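Local coordinates for protein transcriptional activator ToxR (Vibrio vulnificus, PDB 6UTC) that probably senses periplasmic signals such as bile salts through this domain, which interacts with ToxS, and activates transcription as a membrane-spanning regulator, at residues 44-49 / 88-93; 17-22 / 34-39. All blocks are in the same frame, centred on the assembly; numbering follows the deposited sequence.

Contact 1: 44-49 / 88-93; sequences RQCVNK and VTLRIF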
loop_
_atom_site.group_PDB
_atom_site.type_symbol
_atom_site.label_atom_id
_atom_site.label_comp_id
_atom_site.label_asym_id
_atom_site.label_seq_id
_atom_site.Cartn_x
_atom_site.Cartn_y
_atom_site.Cartn_z
ATOM N N ARG A 44 -1.160 7.074 -1.895
ATOM C CA ARG A 44 -0.303 7.469 -3.010
ATOM C C ARG A 44 1.060 7.934 -2.524
ATOM O O ARG A 44 2.088 7.601 -3.122
ATOM C CB ARG A 44 -0.980 8.559 -3.846
ATOM C CG ARG A 44 -2.195 8.067 -4.622
ATOM C CD ARG A 44 -2.907 9.230 -5.277
ATOM N NE ARG A 44 -4.233 8.847 -5.761
ATOM C CZ ARG A 44 -5.354 9.474 -5.439
ATOM N NH1 ARG A 44 -5.341 10.541 -4.643
ATOM N NH2 ARG A 44 -6.508 9.026 -5.916
ATOM N N GLN A 45 1.091 8.708 -1.443
ATOM C CA GLN A 45 2.373 9.141 -0.906
ATOM C C GLN A 45 3.182 7.955 -0.416
ATOM O O GLN A 45 4.393 7.880 -0.649
ATOM C CB GLN A 45 2.172 10.151 0.220
ATOM C CG GLN A 45 3.486 10.629 0.849
ATOM C CD GLN A 45 4.256 11.584 -0.046
ATOM O OE1 GLN A 45 3.902 11.798 -1.211
ATOM N NE2 GLN A 45 5.315 12.174 0.496
ATOM N N CYS A 46 2.524 7.012 0.254
ATOM C CA CYS A 46 3.211 5.828 0.755
ATOM C C CYS A 46 3.811 5.014 -0.387
ATOM O O CYS A 46 4.974 4.608 -0.329
ATOM C CB CYS A 46 2.238 4.989 1.578
ATOM S SG CYS A 46 3.034 3.704 2.575
ATOM N N VAL A 47 3.038 4.794 -1.449
ATOM C CA VAL A 47 3.557 4.069 -2.605
ATOM C C VAL A 47 4.723 4.826 -3.231
ATOM O O VAL A 47 5.739 4.226 -3.609
ATOM C CB VAL A 47 2.420 3.794 -3.602
ATOM C CG1 VAL A 47 2.959 3.187 -4.908
ATOM C CG2 VAL A 47 1.372 2.878 -2.952
ATOM N N ASN A 48 4.603 6.154 -3.336
ATOM C CA ASN A 48 5.705 6.980 -3.843
ATOM C C ASN A 48 6.980 6.762 -3.035
ATOM O O ASN A 48 8.060 6.544 -3.598
ATOM C CB ASN A 48 5.285 8.455 -3.773
ATOM C CG ASN A 48 6.433 9.431 -4.080
ATOM O OD1 ASN A 48 7.316 9.669 -3.248
ATOM N ND2 ASN A 48 6.399 10.014 -5.265
ATOM N N LYS A 49 6.879 6.838 -1.709
ATOM C CA LYS A 49 8.069 6.718 -0.875
ATOM C C LYS A 49 8.610 5.294 -0.889
ATOM O O LYS A 49 9.830 5.086 -0.859
ATOM C CB LYS A 49 7.772 7.170 0.552
ATOM C CG LYS A 49 7.183 8.562 0.648
ATOM C CD LYS A 49 7.935 9.580 -0.182
ATOM C CE LYS A 49 9.269 9.925 0.429
ATOM N NZ LYS A 49 9.909 11.061 -0.307
ATOM N N VAL A 88 6.163 -6.558 2.969
ATOM C CA VAL A 88 6.002 -5.933 4.274
ATOM C C VAL A 88 4.554 -5.560 4.525
ATOM O O VAL A 88 3.807 -5.193 3.608
ATOM C CB VAL A 88 6.881 -4.687 4.478
ATOM C CG1 VAL A 88 8.333 -5.054 4.552
ATOM C CG2 VAL A 88 6.624 -3.690 3.384
ATOM N N THR A 89 4.169 -5.669 5.788
ATOM C CA THR A 89 2.961 -5.055 6.307
ATOM C C THR A 89 3.351 -3.764 7.005
ATOM O O THR A 89 4.196 -3.776 7.911
ATOM C CB THR A 89 2.290 -5.971 7.321
ATOM O OG1 THR A 89 2.045 -7.244 6.734
ATOM C CG2 THR A 89 0.962 -5.376 7.746
ATOM N N LEU A 90 2.735 -2.661 6.591
ATOM C CA LEU A 90 2.953 -1.356 7.194
ATOM C C LEU A 90 1.632 -0.837 7.739
ATOM O O LEU A 90 0.559 -1.192 7.252
ATOM C CB LEU A 90 3.473 -0.353 6.153
ATOM C CG LEU A 90 4.704 -0.717 5.317
ATOM C CD1 LEU A 90 5.043 0.419 4.376
ATOM C CD2 LEU A 90 5.880 -1.053 6.218
ATOM N N ARG A 91 1.714 0.021 8.745
ATOM C CA ARG A 91 0.546 0.638 9.353
ATOM C C ARG A 91 0.726 2.145 9.293
ATOM O O ARG A 91 1.771 2.670 9.696
ATOM C CB ARG A 91 0.388 0.177 10.800
ATOM C CG ARG A 91 0.410 -1.344 10.939
ATOM C CD ARG A 91 1.590 -1.825 11.774
ATOM N NE ARG A 91 2.036 -3.168 11.394
ATOM C CZ ARG A 91 1.370 -4.284 11.671
ATOM N NH1 ARG A 91 0.215 -4.225 12.324
ATOM N NH2 ARG A 91 1.854 -5.461 11.294
ATOM N N ILE A 92 -0.267 2.843 8.764
ATOM C CA ILE A 92 -0.204 4.293 8.704
ATOM C C ILE A 92 -1.403 4.870 9.434
ATOM O O ILE A 92 -2.472 4.260 9.503
ATOM C CB ILE A 92 -0.087 4.844 7.265
ATOM C CG1 ILE A 92 -1.342 4.522 6.460
ATOM C CG2 ILE A 92 1.162 4.283 6.576
ATOM C CD1 ILE A 92 -1.344 5.161 5.090
ATOM N N PHE A 93 -1.213 6.059 9.992
ATOM C CA PHE A 93 -2.257 6.742 10.733
ATOM C C PHE A 93 -2.774 7.923 9.928
ATOM O O PHE A 93 -2.073 8.468 9.071
ATOM C CB PHE A 93 -1.738 7.204 12.096
ATOM C CG PHE A 93 -1.450 6.071 13.033
ATOM C CD1 PHE A 93 -0.253 5.383 12.959
ATOM C CD2 PHE A 93 -2.392 5.670 13.968
ATOM C CE1 PHE A 93 0.013 4.325 13.812
ATOM C CE2 PHE A 93 -2.135 4.614 14.825
ATOM C CZ PHE A 93 -0.929 3.941 14.748
#
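C46, on the inner side of helix 40-52, meets L90 and I92 of the edge strand 88-93 with its sulfur alone. C46 CB points at the strand but stops 5.0 Å short of I92 CD1, the nearest atom there. With SG anti to the backbone N (chi1 -166°), the sulfur is carried off the helix surface toward the sheet. There C46 SG lies 4.3 Å from L90 CD1, the end of an extended leucine branch, and 4.5 Å from I92 CG2, the short branch of the isoleucine. Alternate residues of a strand face the same way, so L90 and I92 both turn toward the helix and reach the sulfur from two directions. Y77, on the adjoining strand 72-78, also touches C46.

Beyond SG the chain of covalent bonds continues into C103, just after helix 99-102. A disulfide sulfur is apolar and asks for no hydrogen-bond partner, which suits this buried, largely apolar setting. The bond ties the C-terminal end of the domain to helix 40-52 beside the outermost strand 88-93, a covalent restraint that fits the finding that the disulfide constrains the periplasmic domain and alters its interactions with ToxS and bile salts.

Contact 2: 17-22 / 34-39; sequences RLLENV and PPLQAW. With SO4 (sulfate ion), chain B.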
loop_
_atom_site.group_PDB
_atom_site.type_symbol
_atom_site.label_atom_id
_atom_site.label_comp_id
_atom_site.label_asym_id
_atom_site.label_seq_id
_atom_site.Cartn_x
_atom_site.Cartn_y
_atom_site.Cartn_z
ATOM N N ARG A 17 -10.683 -6.038 -5.382
ATOM C CA ARG A 17 -11.043 -4.999 -6.331
ATOM C C ARG A 17 -9.926 -3.965 -6.371
ATOM O O ARG A 17 -9.215 -3.755 -5.378
ATOM C CB ARG A 17 -12.381 -4.336 -5.976
ATOM C CG ARG A 17 -12.477 -3.707 -4.586
ATOM C CD ARG A 17 -13.907 -3.211 -4.315
ATOM N NE ARG A 17 -14.065 -2.721 -2.940
ATOM C CZ ARG A 17 -13.796 -1.477 -2.568
ATOM N NH1 ARG A 17 -13.328 -0.620 -3.464
ATOM N NH2 ARG A 17 -13.946 -1.088 -1.306
ATOM N N LEU A 18 -9.759 -3.332 -7.536
ATOM C CA LEU A 18 -8.674 -2.381 -7.766
ATOM C C LEU A 18 -9.112 -0.976 -7.382
ATOM O O LEU A 18 -9.914 -0.357 -8.090
ATOM C CB LEU A 18 -8.251 -2.410 -9.231
ATOM C CG LEU A 18 -7.102 -1.484 -9.647
ATOM C CD1 LEU A 18 -5.798 -1.873 -9.011
ATOM C CD2 LEU A 18 -6.980 -1.488 -11.168
ATOM N N LEU A 19 -8.562 -0.461 -6.279
ATOM C CA LEU A 19 -8.792 0.932 -5.920
ATOM C C LEU A 19 -8.148 1.876 -6.918
ATOM O O LEU A 19 -8.754 2.878 -7.317
ATOM C CB LEU A 19 -8.239 1.206 -4.532
ATOM C CG LEU A 19 -8.938 0.474 -3.405
ATOM C CD1 LEU A 19 -8.322 0.850 -2.070
ATOM C CD2 LEU A 19 -10.418 0.817 -3.405
ATOM N N GLU A 20 -6.921 1.586 -7.325
ATOM C CA GLU A 20 -6.200 2.463 -8.228
ATOM C C GLU A 20 -4.911 1.767 -8.610
ATOM O O GLU A 20 -4.326 1.055 -7.795
ATOM C CB GLU A 20 -5.874 3.790 -7.529
ATOM C CG GLU A 20 -5.254 4.840 -8.426
ATOM C CD GLU A 20 -5.287 6.211 -7.794
ATOM O OE1 GLU A 20 -6.373 6.624 -7.337
ATOM O OE2 GLU A 20 -4.217 6.853 -7.741
ATOM N N ASN A 21 -4.479 1.967 -9.846
ATOM C CA ASN A 21 -3.122 1.628 -10.233
ATOM C C ASN A 21 -2.268 2.871 -10.017
ATOM O O ASN A 21 -2.503 3.909 -10.650
ATOM C CB ASN A 21 -3.072 1.190 -11.696
ATOM C CG ASN A 21 -1.756 0.571 -12.059
ATOM O OD1 ASN A 21 -0.719 1.232 -12.025
ATOM N ND2 ASN A 21 -1.778 -0.713 -12.401
ATOM N N VAL A 22 -1.317 2.787 -9.095
ATOM C CA VAL A 22 -0.462 3.918 -8.742
ATOM C C VAL A 22 0.933 3.606 -9.273
ATOM O O VAL A 22 1.679 2.836 -8.661
ATOM C CB VAL A 22 -0.446 4.170 -7.232
ATOM C CG1 VAL A 22 0.438 5.363 -6.914
ATOM C CG2 VAL A 22 -1.852 4.410 -6.711
ATOM N N PRO A 34 -15.030 -2.183 3.187
ATOM C CA PRO A 34 -15.657 -0.855 3.190
ATOM C C PRO A 34 -14.829 0.165 2.427
ATOM O O PRO A 34 -13.642 -0.064 2.117
ATOM C CB PRO A 34 -15.711 -0.506 4.690
ATOM C CG PRO A 34 -15.699 -1.826 5.399
ATOM C CD PRO A 34 -14.822 -2.703 4.550
ATOM N N PRO A 35 -15.403 1.334 2.138
ATOM C CA PRO A 35 -14.722 2.310 1.282
ATOM C C PRO A 35 -13.421 2.826 1.887
ATOM O O PRO A 35 -13.294 3.004 3.098
ATOM C CB PRO A 35 -15.756 3.434 1.135
ATOM C CG PRO A 35 -17.077 2.790 1.463
ATOM C CD PRO A 35 -16.769 1.771 2.494
ATOM N N LEU A 36 -12.452 3.069 1.006
ATOM C CA LEU A 36 -11.148 3.584 1.395
ATOM C C LEU A 36 -10.741 4.833 0.629
ATOM O O LEU A 36 -9.622 5.315 0.828
ATOM C CB LEU A 36 -10.074 2.503 1.217
ATOM C CG LEU A 36 -10.160 1.349 2.205
ATOM C CD1 LEU A 36 -9.183 0.254 1.804
ATOM C CD2 LEU A 36 -9.880 1.831 3.630
ATOM N N GLN A 37 -11.620 5.385 -0.210
ATOM C CA GLN A 37 -11.261 6.532 -1.047
ATOM C C GLN A 37 -10.600 7.663 -0.254
ATOM O O GLN A 37 -9.659 8.305 -0.740
ATOM C CB GLN A 37 -12.503 7.031 -1.802
ATOM C CG GLN A 37 -12.271 8.273 -2.654
ATOM C CD GLN A 37 -11.214 8.068 -3.721
ATOM O OE1 GLN A 37 -11.125 7.000 -4.328
ATOM N NE2 GLN A 37 -10.399 9.094 -3.950
ATOM N N ALA A 38 -11.055 7.906 0.974
ATOM C CA ALA A 38 -10.500 8.994 1.773
ATOM C C ALA A 38 -9.014 8.813 2.074
ATOM O O ALA A 38 -8.321 9.793 2.367
ATOM C CB ALA A 38 -11.268 9.138 3.087
ATOM N N TRP A 39 -8.514 7.588 2.029
ATOM C CA TRP A 39 -7.109 7.329 2.297
ATOM C C TRP A 39 -6.232 7.475 1.069
ATOM O O TRP A 39 -5.012 7.366 1.191
ATOM C CB TRP A 39 -6.942 5.911 2.843
ATOM C CG TRP A 39 -7.427 5.744 4.247
ATOM C CD1 TRP A 39 -8.689 5.385 4.653
ATOM C CD2 TRP A 39 -6.656 5.908 5.437
ATOM N NE1 TRP A 39 -8.741 5.329 6.027
ATOM C CE2 TRP A 39 -7.501 5.629 6.531
ATOM C CE3 TRP A 39 -5.325 6.255 5.686
ATOM C CZ2 TRP A 39 -7.065 5.697 7.848
ATOM C CZ3 TRP A 39 -4.886 6.323 7.002
ATOM C CH2 TRP A 39 -5.757 6.037 8.065
HETATM S S SO4 B . -13.900 2.667 -2.369
HETATM O O1 SO4 B . -15.318 2.318 -2.310
HETATM O O2 SO4 B . -13.126 1.727 -1.565
HETATM O O3 SO4 B . -13.738 4.007 -1.792
HETATM O O4 SO4 B . -13.461 2.648 -3.759
#
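L19 faces L36 where strand 16-22 turns a corner beside the loop leading to helix 40-52; the backbones stay apart, with 7.8 Å between L19 CA and Q37 CA, their closest approach. The corner is a classic beta bulge, in which L19 and E20 both oppose V27. It directs the leucine toward the loop, where L19 CD1 lies 4.0 Å from L36 CD1, the two side chains passing at a slant.

The other L19 methyl, CD2, rests 3.4 Å from O2 of a sulfate, an ion probably taken up from the crystallisation liquor. R17 approaches the same oxygen from the strand side. Its CG stands between the backbone N and the carbonyl carbon (chi1 57°), and the chain then runs extended, bringing the guanidinium edge-on with O2 in its plane. R17 NH2 bonds sulfate O2 at 2.9 Å and R17 NH1 does so at 3.0 Å, while a weak bond joins NH1 to O4. From the loop, L36 N gives sulfate O2 its third bond, 3.0 Å long and 155° at the hydrogen, and also reaches O3. Q37 N bonds sulfate O3 at 3.0 Å. Successive amides at the start of the 3-10 turn 37-39 make a natural anion seat, and the arginine would offset part of the sulfate's double negative charge. R17 is itself steadied by a bond from NH2 to H33 O.

L36 O accepts a bond from W39 N (2.8 Å), closing the turn. Strand 25-30 supports both leucines through T29, and L73 of strand 72-78 underlies L36 and W39, so the contact joins an outer strand to the loop between strand 25-30 and helix 40-52, the first half of the beta-alpha-beta crossover to the parallel strand 62-67.

Overall arrangement
Contact 2 closes along the chain before contact 1 opens; their centres are about 13 Å apart, and both reach the same mixed five-stranded sheet. They involve its two outermost strands, 16-22 and 88-93, with helix 40-52 reaching toward both. On one side of this helix E20 OE1 forms a salt bridge with R44 NH2 at 2.8 Å, and V22 CG1 packs on V47 CG1 at 3.9 Å. W39, just ahead of the helix, extends its ring to strand 88-93, with W39 CH2 4.0 Å from I92 O. Contact 1 is buried and holds one cysteine of the disulfide; contact 2 lies at the surface, where a sulfate, probably from the crystallisation liquor, is bound.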